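Local atomic coordinates of galactose mutarotase related enzyme (Lactobacillus acidophilus, PDB entry 3DCD), a protein that is of unknown function but belongs to the aldose 1-epimerase family and probably binds carbohydrate and acts as an isomerase. Residues Y105-E110 against E134-G139. Residues are numbered along the deposited sequence; the frame is centred on the assembly and turned at random.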
loop_
_atom_site.group_PDB
_atom_site.type_symbol
_atom_site.label_atom_id
_atom_site.label_comp_id
_atom_site.label_asym_id
_atom_site.label_seq_id
_atom_site.Cartn_x
_atom_site.Cartn_y
_atom_site.Cartn_z
ATOM N N TYR A 105 16.729 12.967 -2.293
ATOM C CA TYR A 105 15.529 13.341 -3.036
ATOM C C TYR A 105 15.441 14.881 -3.080
ATOM O O TYR A 105 15.024 15.519 -2.101
ATOM C CB TYR A 105 14.297 12.699 -2.377
ATOM C CG TYR A 105 13.015 12.884 -3.170
ATOM C CD1 TYR A 105 12.835 12.244 -4.398
ATOM C CD2 TYR A 105 11.992 13.708 -2.690
ATOM C CE1 TYR A 105 11.663 12.427 -5.143
ATOM C CE2 TYR A 105 10.822 13.903 -3.430
ATOM C CZ TYR A 105 10.666 13.257 -4.651
ATOM O OH TYR A 105 9.508 13.444 -5.397
ATOM N N PRO A 106 15.849 15.487 -4.215
ATOM C CA PRO A 106 16.161 16.929 -4.257
ATOM C C PRO A 106 14.906 17.770 -4.479
ATOM O O PRO A 106 14.851 18.589 -5.405
ATOM C CB PRO A 106 17.109 17.042 -5.459
ATOM C CG PRO A 106 16.674 15.948 -6.374
ATOM C CD PRO A 106 16.031 14.853 -5.536
ATOM N N PHE A 107 13.896 17.524 -3.649
ATOM C CA PHE A 107 12.626 18.227 -3.742
ATOM C C PHE A 107 12.134 18.666 -2.383
ATOM O O PHE A 107 12.380 18.002 -1.360
ATOM C CB PHE A 107 11.572 17.352 -4.422
ATOM C CG PHE A 107 11.910 17.006 -5.837
ATOM C CD1 PHE A 107 11.727 17.937 -6.856
ATOM C CD2 PHE A 107 12.449 15.759 -6.149
ATOM C CE1 PHE A 107 12.051 17.621 -8.169
ATOM C CE2 PHE A 107 12.777 15.438 -7.462
ATOM C CZ PHE A 107 12.563 16.364 -8.474
ATOM N N LYS A 108 11.445 19.803 -2.380
ATOM C CA LYS A 108 10.760 20.283 -1.199
ATOM C C LYS A 108 9.287 19.926 -1.346
ATOM O O LYS A 108 8.728 20.047 -2.433
ATOM C CB LYS A 108 10.941 21.793 -1.064
ATOM C CG LYS A 108 12.400 22.227 -0.934
ATOM C CD LYS A 108 12.529 23.741 -0.710
ATOM C CE LYS A 108 12.018 24.194 0.669
ATOM N NZ LYS A 108 12.648 23.501 1.841
ATOM N N PHE A 109 8.659 19.478 -0.262
ATOM C CA PHE A 109 7.278 18.999 -0.350
ATOM C C PHE A 109 6.579 19.075 0.995
ATOM O O PHE A 109 7.226 19.214 2.040
ATOM C CB PHE A 109 7.254 17.540 -0.847
ATOM C CG PHE A 109 8.010 16.584 0.058
ATOM C CD1 PHE A 109 9.349 16.282 -0.189
ATOM C CD2 PHE A 109 7.395 16.018 1.174
ATOM C CE1 PHE A 109 10.058 15.427 0.661
ATOM C CE2 PHE A 109 8.096 15.166 2.029
ATOM C CZ PHE A 109 9.428 14.869 1.766
ATOM N N GLU A 110 5.252 18.954 0.952
ATOM C CA GLU A 110 4.446 18.613 2.116
ATOM C C GLU A 110 3.711 17.325 1.755
ATOM O O GLU A 110 2.962 17.299 0.785
ATOM C CB GLU A 110 3.443 19.728 2.444
ATOM C CG GLU A 110 4.076 21.042 2.907
ATOM C CD GLU A 110 3.046 22.130 3.231
ATOM O OE1 GLU A 110 1.838 21.951 2.934
ATOM O OE2 GLU A 110 3.451 23.162 3.781
ATOM N N GLU A 134 10.761 23.693 -9.166
ATOM C CA GLU A 134 10.612 22.885 -10.383
ATOM C C GLU A 134 9.591 21.768 -10.204
ATOM O O GLU A 134 9.187 21.465 -9.089
ATOM C CB GLU A 134 11.955 22.286 -10.831
ATOM C CG GLU A 134 13.069 23.311 -11.148
ATOM C CD GLU A 134 12.841 24.114 -12.444
ATOM O OE1 GLU A 134 12.204 23.602 -13.394
ATOM O OE2 GLU A 134 13.326 25.272 -12.517
ATOM N N THR A 135 9.192 21.152 -11.313
ATOM C CA THR A 135 8.236 20.042 -11.290
ATOM C C THR A 135 8.797 18.881 -10.458
ATOM O O THR A 135 9.931 18.451 -10.660
ATOM C CB THR A 135 7.872 19.608 -12.723
ATOM O OG1 THR A 135 7.156 20.680 -13.348
ATOM C CG2 THR A 135 6.988 18.378 -12.735
HETATM N N MSE A 136 8.003 18.430 -9.489
HETATM C CA MSE A 136 8.370 17.323 -8.618
HETATM C C MSE A 136 7.959 15.993 -9.253
HETATM O O MSE A 136 6.894 15.894 -9.844
HETATM C CB MSE A 136 7.684 17.501 -7.269
HETATM C CG MSE A 136 7.949 16.398 -6.283
HETATM SE SE MSE A 136 7.287 16.984 -4.559
HETATM C CE MSE A 136 5.422 16.631 -4.883
ATOM N N ILE A 137 8.813 14.979 -9.117
ATOM C CA ILE A 137 8.569 13.649 -9.697
ATOM C C ILE A 137 8.562 12.634 -8.548
ATOM O O ILE A 137 9.570 12.493 -7.865
ATOM C CB ILE A 137 9.628 13.305 -10.793
ATOM C CG1 ILE A 137 9.601 14.396 -11.879
ATOM C CG2 ILE A 137 9.299 11.958 -11.447
ATOM C CD1 ILE A 137 10.834 14.504 -12.782
ATOM N N PHE A 138 7.409 11.991 -8.320
ATOM C CA PHE A 138 7.215 11.054 -7.206
ATOM C C PHE A 138 6.234 9.919 -7.502
ATOM O O PHE A 138 5.325 10.036 -8.365
ATOM C CB PHE A 138 6.721 11.785 -5.945
ATOM C CG PHE A 138 5.300 12.235 -6.045
ATOM C CD1 PHE A 138 4.981 13.416 -6.720
ATOM C CD2 PHE A 138 4.272 11.466 -5.504
ATOM C CE1 PHE A 138 3.655 13.817 -6.845
ATOM C CE2 PHE A 138 2.957 11.859 -5.630
ATOM C CZ PHE A 138 2.643 13.031 -6.299
ATOM N N GLY A 139 6.418 8.821 -6.763
ATOM C CA GLY A 139 5.446 7.744 -6.687
ATOM C C GLY A 139 4.940 7.684 -5.248
ATOM O O GLY A 139 5.644 8.076 -4.325
#
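Met136, a selenomethionine, lies against the ring of Phe107, its CG over one face and 4.0 Å from Phe107 CG. Farther round the same ring, Phe107 CE1 comes to 3.7 Å from Met136 CA and 3.4 Å from the carbonyl O of Thr135, and the amide N of Ile137 sits above the rim; this buried N has no hydrogen-bond partner in the model. Met136 has CG anti to its backbone N (chi1 178°), which sets CG within contact of both the Phe107 ring and the hydroxyl of Tyr105. The chain runs on extended through chi2, and SE reaches CB of Phe109 at 3.8 Å. Tyr105 supplies the polar link: its OH donates to the carbonyl O of Ile137 at 2.6 Å, with the donor 58° out of the carbonyl plane, and the same OH lies 3.3 Å from Phe138 CB. Within 105-110, an inverse gamma turn centred on Pro106 brings the rings of Tyr105 and Phe107 together, CD2 of Phe107 over one face of the tyrosine ring. A phenylalanine in place of Tyr105 would probably leave the Ile137 carbonyl without this donor and open a small gap beside Phe138 CB and Met136 CG, where the hydroxyl now sits. Val128 also touches Met136, while Leu277 pairs with its backbone. The contact thus joins the turn leading into strand 109-118 of the nine-stranded antiparallel sheet to the start of strand 136-147 in the other sheet of this galactose mutarotase-like beta fold. Apolar surfaces, the Met136 side chain among them, press the turn against the strand, while the single hydroxyl-to-carbonyl bond probably sets where the tyrosine tip sits along it.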